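Local coordinates for uncharacterized protein (Nostoc punctiforme, PDB 2R3S) that is uncharacterized but probably acts as an O-methyltransferase, pairing a Rossmann-like methyltransferase domain with an N-terminal dimerisation domain, at residues S52-G55 with M56-C60; Q211-A214 with S215-H218. One frame throughout, in Å; residues are numbered along the deposited sequence. Where two conformers were deposited one is given.

Contact 1: S52-G55 with M56-C60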
ATOM      1  N   SER A  52      -4.944  23.511  -3.942  1.00 30.06           N
ATOM      2  CA  SER A  52      -6.333  23.840  -3.603  1.00 29.99           C
ATOM      3  C   SER A  52      -6.536  23.574  -2.114  1.00 31.00           C
ATOM      4  O   SER A  52      -5.814  22.749  -1.514  1.00 29.47           O
ATOM      5  CB  SER A  52      -7.287  22.950  -4.370  1.00 30.83           C
ATOM      6  OG  SER A  52      -7.160  21.612  -3.894  1.00 30.68           O
ATOM      7  N   GLU A  53      -7.519  24.251  -1.525  1.00 29.98           N
ATOM      8  CA  GLU A  53      -7.822  24.081  -0.098  0.50 28.81           C
ATOM      9  C   GLU A  53      -8.463  22.734   0.118  1.00 28.16           C
ATOM     10  O   GLU A  53      -8.117  22.023   1.062  1.00 30.16           O
ATOM     11  CB  GLU A  53      -8.764  25.166   0.441  0.50 28.68           C
ATOM     12  CG  GLU A  53      -9.006  25.110   1.994  0.50 32.74           C
ATOM     13  CD  GLU A  53     -10.195  24.226   2.456  0.50 43.03           C
ATOM     14  OE1 GLU A  53     -11.161  24.033   1.688  0.50 47.00           O
ATOM     15  OE2 GLU A  53     -10.182  23.745   3.615  0.50 39.21           O
ATOM     16  N   ARG A  54      -9.408  22.379  -0.748  1.00 26.56           N
ATOM     17  CA  ARG A  54     -10.124  21.123  -0.571  1.00 27.25           C
ATOM     18  C   ARG A  54      -9.172  19.968  -0.697  1.00 25.97           C
ATOM     19  O   ARG A  54      -9.298  18.999   0.030  1.00 28.68           O
ATOM     20  CB  ARG A  54     -11.342  20.975  -1.485  1.00 26.45           C
ATOM     21  CG  ARG A  54     -11.079  20.681  -2.937  1.00 31.74           C
ATOM     22  CD  ARG A  54     -12.350  20.900  -3.756  1.00 26.46           C
ATOM     23  NE  ARG A  54     -13.395  19.974  -3.353  1.00 29.84           N
ATOM     24  CZ  ARG A  54     -13.430  18.683  -3.667  1.00 28.43           C
ATOM     25  NH1 ARG A  54     -12.509  18.142  -4.452  1.00 25.39           N
ATOM     26  NH2 ARG A  54     -14.419  17.936  -3.211  1.00 29.12           N
ATOM     27  N   GLY A  55      -8.197  20.081  -1.586  1.00 26.16           N
ATOM     28  CA  GLY A  55      -7.181  19.035  -1.747  1.00 29.00           C
ATOM     29  C   GLY A  55      -6.303  18.879  -0.529  1.00 27.37           C
ATOM     30  O   GLY A  55      -6.100  17.773  -0.043  1.00 26.73           O
HETATM   31  N   MSE A  56      -5.795  20.008  -0.026  1.00 27.62           N
HETATM   32  CA  MSE A  56      -5.051  20.006   1.218  1.00 26.83           C
HETATM   33  C   MSE A  56      -5.870  19.419   2.383  1.00 26.87           C
HETATM   34  O   MSE A  56      -5.357  18.619   3.151  1.00 26.79           O
HETATM   35  CB  MSE A  56      -4.533  21.407   1.554  1.00 26.57           C
HETATM   36  CG  MSE A  56      -3.623  21.447   2.781  1.00 28.51           C
HETATM   37 SE   MSE A  56      -2.034  20.326   2.545  0.75 32.35          SE
HETATM   38  CE  MSE A  56      -1.163  21.319   1.063  1.00 26.21           C
ATOM     39  N   ARG A  57      -7.142  19.776   2.477  1.00 25.61           N
ATOM     40  CA  ARG A  57      -7.990  19.307   3.576  1.00 28.08           C
ATOM     41  C   ARG A  57      -8.196  17.807   3.517  1.00 28.58           C
ATOM     42  O   ARG A  57      -8.152  17.133   4.544  1.00 28.88           O
ATOM     43  CB  ARG A  57      -9.365  19.989   3.527  1.00 27.83           C
ATOM     44  CG  ARG A  57     -10.344  19.560   4.615  1.00 26.15           C
ATOM     45  CD  ARG A  57     -11.310  18.482   4.156  1.00 29.22           C
ATOM     46  NE  ARG A  57     -12.145  18.945   3.056  1.00 26.82           N
ATOM     47  CZ  ARG A  57     -13.030  18.200   2.405  1.00 24.80           C
ATOM     48  NH1 ARG A  57     -13.218  16.928   2.725  1.00 29.57           N
ATOM     49  NH2 ARG A  57     -13.738  18.737   1.423  1.00 30.68           N
HETATM   50  N   MSE A  58      -8.468  17.297   2.316  1.00 28.44           N
HETATM   51  CA  MSE A  58      -8.703  15.860   2.124  1.00 27.32           C
HETATM   52  C   MSE A  58      -7.431  15.055   2.392  1.00 28.98           C
HETATM   53  O   MSE A  58      -7.480  14.032   3.081  1.00 29.30           O
HETATM   54  CB  MSE A  58      -9.265  15.621   0.731  1.00 25.85           C
HETATM   55  CG  MSE A  58     -10.630  16.260   0.591  1.00 28.65           C
HETATM   56 SE   MSE A  58     -11.158  16.759  -1.202  0.75 28.72          SE
HETATM   57  CE  MSE A  58     -12.510  15.352  -1.491  1.00 23.83           C
ATOM     58  N   LEU A  59      -6.281  15.529   1.879  1.00 28.39           N
ATOM     59  CA  LEU A  59      -4.981  14.909   2.217  1.00 26.48           C
ATOM     60  C   LEU A  59      -4.684  14.902   3.731  1.00 25.36           C
ATOM     61  O   LEU A  59      -4.287  13.883   4.287  1.00 25.87           O
ATOM     62  CB  LEU A  59      -3.821  15.578   1.431  1.00 25.83           C
ATOM     63  CG  LEU A  59      -2.405  14.977   1.595  1.00 29.05           C
ATOM     64  CD1 LEU A  59      -2.353  13.507   1.129  1.00 23.12           C
ATOM     65  CD2 LEU A  59      -1.343  15.867   0.887  1.00 21.13           C
ATOM     66  N   CYS A  60      -4.835  16.044   4.388  1.00 26.54           N
ATOM     67  CA  CYS A  60      -4.469  16.159   5.806  1.00 27.41           C
ATOM     68  C   CYS A  60      -5.397  15.365   6.717  1.00 26.82           C
ATOM     69  O   CYS A  60      -4.929  14.754   7.655  1.00 26.55           O
ATOM     70  CB  CYS A  60      -4.431  17.620   6.242  1.00 27.31           C
ATOM     71  SG  CYS A  60      -3.020  18.546   5.517  1.00 30.48           S
TER
HETATM   72  O   HOH W   1     -12.872  21.995   1.699  1.00 38.05           O

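Contact 2: Q211-A214 with S215-H218. With EDO (1,2-ethanediol), chain G.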
ATOM      1  N   GLN A 211      33.573  13.897   4.172  1.00 41.04           N
ATOM      2  CA  GLN A 211      33.969  13.397   5.487  1.00 42.79           C
ATOM      3  C   GLN A 211      35.450  13.597   5.846  1.00 42.68           C
ATOM      4  O   GLN A 211      35.840  13.344   6.976  1.00 45.27           O
ATOM      5  CB  GLN A 211      33.612  11.912   5.595  1.00 45.33           C
ATOM      6  CG  GLN A 211      32.107  11.669   5.569  1.00 53.58           C
ATOM      7  CD  GLN A 211      31.411  12.362   6.721  1.00 58.34           C
ATOM      8  OE1 GLN A 211      31.841  12.241   7.884  1.00 60.04           O
ATOM      9  NE2 GLN A 211      30.352  13.114   6.412  1.00 49.80           N
ATOM     10  N   GLY A 212      36.265  14.038   4.893  1.00 40.59           N
ATOM     11  CA  GLY A 212      37.667  14.352   5.149  1.00 38.18           C
ATOM     12  C   GLY A 212      38.625  13.187   4.975  1.00 38.74           C
ATOM     13  O   GLY A 212      39.679  13.158   5.602  1.00 37.98           O
ATOM     14  N   VAL A 213      38.258  12.225   4.130  1.00 37.68           N
ATOM     15  CA  VAL A 213      39.032  11.002   3.965  1.00 36.99           C
ATOM     16  C   VAL A 213      39.241  10.648   2.492  1.00 36.44           C
ATOM     17  O   VAL A 213      39.597   9.523   2.160  1.00 35.71           O
ATOM     18  CB  VAL A 213      38.387   9.824   4.787  1.00 37.25           C
ATOM     19  CG1 VAL A 213      38.204  10.251   6.225  1.00 31.02           C
ATOM     20  CG2 VAL A 213      37.044   9.361   4.192  1.00 30.06           C
ATOM     21  N   ALA A 214      39.047  11.626   1.611  1.00 37.65           N
ATOM     22  CA  ALA A 214      39.149  11.417   0.177  1.00 38.09           C
ATOM     23  C   ALA A 214      40.502  10.809  -0.226  1.00 41.13           C
ATOM     24  O   ALA A 214      40.562   9.963  -1.135  1.00 42.14           O
ATOM     25  CB  ALA A 214      38.927  12.738  -0.565  1.00 37.78           C
ATOM     26  N   SER A 215      41.580  11.247   0.428  1.00 40.23           N
ATOM     27  CA  SER A 215      42.918  10.786   0.061  1.00 42.36           C
ATOM     28  C   SER A 215      43.180   9.323   0.434  1.00 42.46           C
ATOM     29  O   SER A 215      44.178   8.753   0.006  1.00 44.21           O
ATOM     30  CB  SER A 215      43.969  11.642   0.749  1.00 43.68           C
ATOM     31  OG  SER A 215      43.944  11.432   2.150  1.00 44.41           O
ATOM     32  N   ARG A 216      42.318   8.749   1.274  1.00 40.55           N
ATOM     33  CA  ARG A 216      42.434   7.363   1.707  1.00 39.11           C
ATOM     34  C   ARG A 216      41.275   6.560   1.182  1.00 37.83           C
ATOM     35  O   ARG A 216      40.986   5.467   1.689  1.00 36.63           O
ATOM     36  CB  ARG A 216      42.469   7.292   3.232  1.00 40.03           C
ATOM     37  CG  ARG A 216      43.554   8.155   3.827  1.00 38.71           C
ATOM     38  CD  ARG A 216      43.802   7.817   5.251  1.00 38.73           C
ATOM     39  NE  ARG A 216      42.898   8.532   6.132  1.00 39.97           N
ATOM     40  CZ  ARG A 216      42.066   7.975   7.004  1.00 41.44           C
ATOM     41  NH1 ARG A 216      41.971   6.654   7.130  1.00 35.02           N
ATOM     42  NH2 ARG A 216      41.315   8.754   7.762  1.00 35.67           N
ATOM     43  N   TYR A 217      40.623   7.116   0.163  1.00 38.13           N
ATOM     44  CA  TYR A 217      39.488   6.501  -0.471  1.00 39.14           C
ATOM     45  C   TYR A 217      39.791   6.244  -1.935  1.00 39.26           C
ATOM     46  O   TYR A 217      39.997   7.177  -2.691  1.00 40.62           O
ATOM     47  CB  TYR A 217      38.221   7.373  -0.335  1.00 38.17           C
ATOM     48  CG  TYR A 217      37.015   6.527  -0.545  1.00 36.78           C
ATOM     49  CD1 TYR A 217      36.494   5.769   0.497  1.00 36.95           C
ATOM     50  CD2 TYR A 217      36.459   6.376  -1.809  1.00 40.09           C
ATOM     51  CE1 TYR A 217      35.415   4.927   0.297  1.00 31.42           C
ATOM     52  CE2 TYR A 217      35.385   5.532  -2.015  1.00 36.67           C
ATOM     53  CZ  TYR A 217      34.871   4.814  -0.959  1.00 32.33           C
ATOM     54  OH  TYR A 217      33.800   3.981  -1.156  1.00 36.31           O
ATOM     55  N   HIS A 218      39.793   4.974  -2.328  1.00 40.95           N
ATOM     56  CA  HIS A 218      40.171   4.568  -3.684  1.00 41.07           C
ATOM     57  C   HIS A 218      39.042   3.787  -4.316  1.00 39.98           C
ATOM     58  O   HIS A 218      38.312   3.126  -3.622  1.00 40.58           O
ATOM     59  CB  HIS A 218      41.453   3.710  -3.618  1.00 41.72           C
ATOM     60  CG  HIS A 218      42.485   4.260  -2.685  1.00 44.71           C
ATOM     61  ND1 HIS A 218      43.212   5.397  -2.967  1.00 48.28           N
ATOM     62  CD2 HIS A 218      42.885   3.852  -1.458  1.00 45.79           C
ATOM     63  CE1 HIS A 218      44.022   5.659  -1.958  1.00 50.78           C
ATOM     64  NE2 HIS A 218      43.850   4.731  -1.032  1.00 47.27           N
TER
HETATM   65  C1  EDO G 339      39.789  14.443   8.868  1.00 57.03           C
HETATM   66  O1  EDO G 339      39.037  14.676  10.065  1.00 60.58           O
HETATM   67  C2  EDO G 339      39.553  15.635   7.942  1.00 57.34           C
HETATM   68  O2  EDO G 339      40.225  15.487   6.688  1.00 43.49           O
HETATM   69  O   HOH W   2      41.787  11.470   6.716  1.00 37.26           O

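Contact 1: S52-G55 with M56-C60
Arg54 lays one face of its guanidinium against the selenium of Met58, a selenomethionine one helical turn further on, with SE 3.7 Å above the guanidinium plane and displaced toward its rim. The two side chains run alongside each other in the same direction, and Met58 CE approaches Arg54 NH2 to 3.6 Å. Arg54 reaches this position with CG between its backbone N and carbonyl carbon (chi1 74°) and a bend at chi3. Its NH1 and NH2 then bond to the carbonyl oxygens of Gly120 and Gly298 of the second subunit, where Arg57 NH2 also forms a salt bridge with Asp299 and Ser52 OG bonds to Val117 O. Shortened to an alanine, this position would probably leave both glycine carbonyls without their arginine donor and Met58 SE without its flat neighbour. Met58 CG lies over one face of the Arg57 guanidinium. In the conformer described, Glu53 OE2 touches Arg57 CB at 3.8 Å and bonds to Ser42 OG, while a water that donates to Glu53 OE1 (2.7 Å) is weakly bound by Arg57 NH2. Ser52 is the N-cap: its OG accepts from Gly55 N at 3.0 Å, and Gly55, lacking a CB, leaves room for it. From here the regular i to i+4 bonds begin, Met56 N to Ser52 O being nearly straight at 169°. Ser52, Arg54, Arg57 and Met58 at the start of helix 53-65 thus face the second subunit, whereas Met56 packs on Leu45 and Cys49 of helix 42-49, Leu59 on Val31 of helix 31-35, and Cys60 on Tyr76 of strand 75-78.

Contact 2: Q211-A214 with S215-H218
The Arg216 guanidinium folds back over Val213 and, through a water in its plane, reaches the carbonyl at the end of the preceding helix: the water lies 2.9 Å from both Arg216 NH2 and Gly212 O. The side chains of Val213 and Arg216 run across one another, Val213 CG1 coming to 3.8 Å from Arg216 NH2. The CG of Arg216 is anti to its carbonyl carbon (chi1 -55°), and the bend at chi3 helps carry the guanidinium back. Ala214 and Ser215 form a short 3-10 turn, closed by Arg216 N bonding to Val213 O at 3.0 Å and Tyr217 N to Ala214 O at 3.1 Å. Gly212, with positive phi, ends helix 198-211 in a Schellman motif, and the chain then enters strand 217-221, an edge strand of the Rossmann-like sheet. A 1,2-ethanediol, probably from the crystallisation liquor, also donates through O2 to Gly212 O. Arg216 further bonds through NH2 to Ala184 O in the last turn of helix 178-186 and through NH1 to Ala190 O just before strand 191-196. Val213 and Tyr217 both pack on Ile181 and Ala208, between helices 178-186 and 198-211.

In the fold
Contact 1 comes first along the chain, at the start of helix 53-65 in the dimerisation domain; contact 2 follows in the methyltransferase domain, where helix 198-211 passes into strand 217-221. Their centres are 47 Å apart and the nearest atoms about 32 Å, so the two do not touch, and they share no helix or sheet. Residues 39-40, 69-72 and 75-78 form the small antiparallel sheet of the first domain, while 217-221 borders the seven-stranded mixed sheet of the second. Contact 1 meets the second subunit, whereas no other chain of the assembly touches contact 2: one belongs to the dimer interface, the other to the edge of the probable catalytic domain.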